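Local coordinates for U6 snRNA-associated Sm-like protein LSm8 (Schizosaccharomyces pombe, PDB 6PPN), which serves in the nuclear LSM2-LSM8 ring, which binds U6 snRNA ending in a cyclic 2',3' phosphate and takes part in spliceosome assembly, at residues V13-G18 with G62-M67. Numbering follows the deposited sequence.
With nucleotides of chain A.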
ATOM      1  N   VAL H  13      19.100   2.907   1.454  1.00 38.42           N
ATOM      2  CA  VAL H  13      17.696   2.618   1.209  1.00 31.69           C
ATOM      3  C   VAL H  13      16.868   3.629   1.967  1.00 36.72           C
ATOM      4  O   VAL H  13      17.107   3.863   3.160  1.00 37.62           O
ATOM      5  CB  VAL H  13      17.321   1.199   1.671  1.00 27.93           C
ATOM      6  CG1 VAL H  13      15.821   0.987   1.450  1.00 32.97           C
ATOM      7  CG2 VAL H  13      18.136   0.132   0.916  1.00 34.96           C
ATOM      8  N   ILE H  14      15.896   4.223   1.281  1.00 36.50           N
ATOM      9  CA  ILE H  14      14.867   5.036   1.909  1.00 35.01           C
ATOM     10  C   ILE H  14      13.592   4.214   1.886  1.00 31.69           C
ATOM     11  O   ILE H  14      13.136   3.810   0.804  1.00 35.01           O
ATOM     12  CB  ILE H  14      14.641   6.360   1.174  1.00 39.89           C
ATOM     13  CG1 ILE H  14      15.964   7.058   0.938  1.00 37.31           C
ATOM     14  CG2 ILE H  14      13.725   7.230   1.999  1.00 29.79           C
ATOM     15  CD1 ILE H  14      16.448   7.652   2.124  1.00 37.63           C
ATOM     16  N   THR H  15      13.006   3.991   3.058  1.00 38.03           N
ATOM     17  CA  THR H  15      11.817   3.165   3.187  1.00 35.99           C
ATOM     18  C   THR H  15      10.568   4.030   3.261  1.00 35.29           C
ATOM     19  O   THR H  15      10.629   5.264   3.385  1.00 34.41           O
ATOM     20  CB  THR H  15      11.928   2.289   4.429  1.00 32.13           C
ATOM     21  OG1 THR H  15      12.096   3.122   5.557  1.00 35.97           O
ATOM     22  CG2 THR H  15      13.143   1.447   4.359  1.00 35.56           C
ATOM     23  N   ASN H  16       9.408   3.363   3.171  1.00 33.11           N
ATOM     24  CA  ASN H  16       8.153   4.107   3.130  1.00 33.64           C
ATOM     25  C   ASN H  16       7.862   4.827   4.434  1.00 36.50           C
ATOM     26  O   ASN H  16       7.079   5.787   4.426  1.00 39.49           O
ATOM     27  CB  ASN H  16       6.987   3.184   2.769  1.00 37.79           C
ATOM     28  CG  ASN H  16       7.027   2.741   1.306  1.00 42.46           C
ATOM     29  OD1 ASN H  16       7.968   3.063   0.567  1.00 47.06           O
ATOM     30  ND2 ASN H  16       5.990   2.037   0.874  1.00 40.60           N
ATOM     31  N   ASP H  17       8.442   4.387   5.555  1.00 39.85           N
ATOM     32  CA  ASP H  17       8.271   5.084   6.823  1.00 38.73           C
ATOM     33  C   ASP H  17       9.350   6.131   7.045  1.00 50.32           C
ATOM     34  O   ASP H  17       9.466   6.658   8.156  1.00 50.21           O
ATOM     35  CB  ASP H  17       8.243   4.096   8.000  1.00 36.06           C
ATOM     36  CG  ASP H  17       9.410   3.115   7.981  1.00 47.91           C
ATOM     37  OD1 ASP H  17      10.326   3.292   7.154  1.00 57.49           O
ATOM     38  OD2 ASP H  17       9.426   2.167   8.808  1.00 52.99           O
ATOM     39  N   GLY H  18      10.111   6.482   6.007  1.00 47.90           N
ATOM     40  CA  GLY H  18      11.043   7.594   6.104  1.00 42.23           C
ATOM     41  C   GLY H  18      12.405   7.241   6.660  1.00 44.83           C
ATOM     42  O   GLY H  18      13.228   8.139   6.860  1.00 52.26           O
ATOM     43  N   GLY H  62       9.985  -5.609  -0.053  1.00 32.32           N
ATOM     44  CA  GLY H  62      10.023  -4.616  -1.133  1.00 34.33           C
ATOM     45  C   GLY H  62       8.895  -3.601  -1.089  1.00 31.22           C
ATOM     46  O   GLY H  62       9.069  -2.429  -1.448  1.00 34.72           O
ATOM     47  N   GLU H  63       7.729  -4.033  -0.669  1.00 30.46           N
ATOM     48  CA  GLU H  63       6.604  -3.155  -0.434  1.00 35.51           C
ATOM     49  C   GLU H  63       6.979  -1.939   0.387  1.00 41.29           C
ATOM     50  O   GLU H  63       6.296  -0.922   0.317  1.00 42.05           O
ATOM     51  CB  GLU H  63       5.570  -4.013   0.316  1.00 40.06           C
ATOM     52  CG  GLU H  63       4.361  -3.391   0.823  1.00 50.82           C
ATOM     53  CD  GLU H  63       3.463  -4.454   1.403  1.00 58.92           C
ATOM     54  OE1 GLU H  63       4.007  -5.500   1.832  1.00 56.77           O
ATOM     55  OE2 GLU H  63       2.225  -4.274   1.394  1.00 67.81           O
ATOM     56  N   ASN H  64       8.030  -2.026   1.191  1.00 33.57           N
ATOM     57  CA  ASN H  64       8.355  -0.947   2.111  1.00 37.91           C
ATOM     58  C   ASN H  64       9.531  -0.126   1.603  1.00 39.62           C
ATOM     59  O   ASN H  64       9.927   0.853   2.243  1.00 41.64           O
ATOM     60  CB  ASN H  64       8.604  -1.552   3.506  1.00 34.60           C
ATOM     61  CG  ASN H  64       8.940  -0.502   4.576  1.00 47.30           C
ATOM     62  OD1 ASN H  64      10.014  -0.562   5.175  1.00 54.85           O
ATOM     63  ND2 ASN H  64       8.027   0.443   4.833  1.00 51.01           N
ATOM     64  N   VAL H  65      10.042  -0.465   0.425  1.00 35.69           N
ATOM     65  CA  VAL H  65      11.206   0.192  -0.164  1.00 33.41           C
ATOM     66  C   VAL H  65      10.739   1.287  -1.108  1.00 32.35           C
ATOM     67  O   VAL H  65       9.984   1.031  -2.055  1.00 43.11           O
ATOM     68  CB  VAL H  65      12.083  -0.818  -0.915  1.00 38.37           C
ATOM     69  CG1 VAL H  65      13.172  -0.075  -1.704  1.00 33.95           C
ATOM     70  CG2 VAL H  65      12.706  -1.780   0.076  1.00 33.68           C
ATOM     71  N   ALA H  66      11.184   2.513  -0.856  1.00 34.14           N
ATOM     72  CA  ALA H  66      10.918   3.619  -1.770  1.00 33.54           C
ATOM     73  C   ALA H  66      12.063   3.838  -2.741  1.00 32.49           C
ATOM     74  O   ALA H  66      11.855   3.931  -3.957  1.00 33.06           O
ATOM     75  CB  ALA H  66      10.657   4.921  -0.978  1.00 28.86           C
ATOM     76  N   MET H  67      13.279   3.939  -2.237  1.00 34.30           N
ATOM     77  CA  MET H  67      14.405   4.262  -3.107  1.00 34.50           C
ATOM     78  C   MET H  67      15.587   3.458  -2.661  1.00 35.60           C
ATOM     79  O   MET H  67      15.743   3.230  -1.463  1.00 33.90           O
ATOM     80  CB  MET H  67      14.826   5.729  -3.013  1.00 40.40           C
ATOM     81  CG  MET H  67      13.883   6.692  -3.661  1.00 51.52           C
ATOM     82  SD  MET H  67      14.471   8.313  -3.181  1.00 50.86           S
ATOM     83  CE  MET H  67      13.443   8.630  -1.744  1.00 42.57           C
TER
ATOM     84  P     U A   2       0.888  -9.541  -3.340  1.00 59.62           P
ATOM     85  OP1   U A   2      -0.239  -9.009  -4.159  1.00 67.54           O
ATOM     86  OP2   U A   2       1.751 -10.621  -3.883  1.00 57.69           O
ATOM     87  O5'   U A   2       1.928  -8.423  -2.927  1.00 56.42           O
ATOM     88  C5'   U A   2       1.528  -7.358  -2.082  1.00 46.63           C
ATOM     89  C4'   U A   2       2.639  -6.361  -1.977  1.00 43.95           C
ATOM     90  O4'   U A   2       3.743  -6.978  -1.261  1.00 40.58           O
ATOM     91  C3'   U A   2       3.213  -5.901  -3.317  1.00 33.89           C
ATOM     92  O3'   U A   2       3.774  -4.616  -3.117  1.00 43.59           O
ATOM     93  C2'   U A   2       4.366  -6.860  -3.504  1.00 34.72           C
ATOM     94  O2'   U A   2       5.344  -6.407  -4.412  1.00 34.80           O
ATOM     95  C1'   U A   2       4.894  -6.938  -2.072  1.00 33.79           C
ATOM     96  N1    U A   2       5.719  -8.112  -1.787  1.00 34.89           N
ATOM     97  C2    U A   2       6.978  -7.897  -1.263  1.00 38.44           C
ATOM     98  O2    U A   2       7.421  -6.772  -0.991  1.00 36.42           O
ATOM     99  N3    U A   2       7.694  -9.049  -1.040  1.00 37.42           N
ATOM    100  C4    U A   2       7.288 -10.353  -1.282  1.00 37.66           C
ATOM    101  O4    U A   2       8.038 -11.308  -1.039  1.00 36.39           O
ATOM    102  C5    U A   2       5.978 -10.474  -1.833  1.00 32.66           C
ATOM    103  C6    U A   2       5.261  -9.374  -2.070  1.00 27.41           C
TER
HETATM  104  O   HOH W   1      11.433   0.317   7.631  1.00 43.80           O
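Asn64 meets Asn16 where strands 10-15 and 65-71 end and begin: the backbone N of Asn16 donates to Asn64 O (2.7 Å). With CG anti to its backbone N (chi1 -179°), the Asn64 side chain reaches across Thr15 at a slant, laying OD1 against Thr15 CB (3.5 Å) and ND2 against Asn16 CB. A water lies 3.0 Å from both Asn64 OD1 and Asp17 OD2 and can link the amide to the turn. Further along the strands, Ile14 O accepts from both Ala66 N (2.9 Å) and Met67 N (3.0 Å), while Ile14 N donates to Met67 O. On the same face, the methyl CE of Met67 rests on Ile14 CB (3.9 Å). Beyond Asn64, Glu63 N donates to O2 of uridine U2 of chain A (2.8 Å), and the Glu63 carboxylate forms salt bridges with Arg61 and with a basic side chain of a neighbouring subunit. An alanine in place of Glu63 would probably leave Arg61 and the neighbouring subunit's basic side chain without this acidic mate. Two residues facing Ile14 make a classic beta bulge, here within the strongly bent antiparallel sheet of the Sm fold, beside its RNA-binding loop.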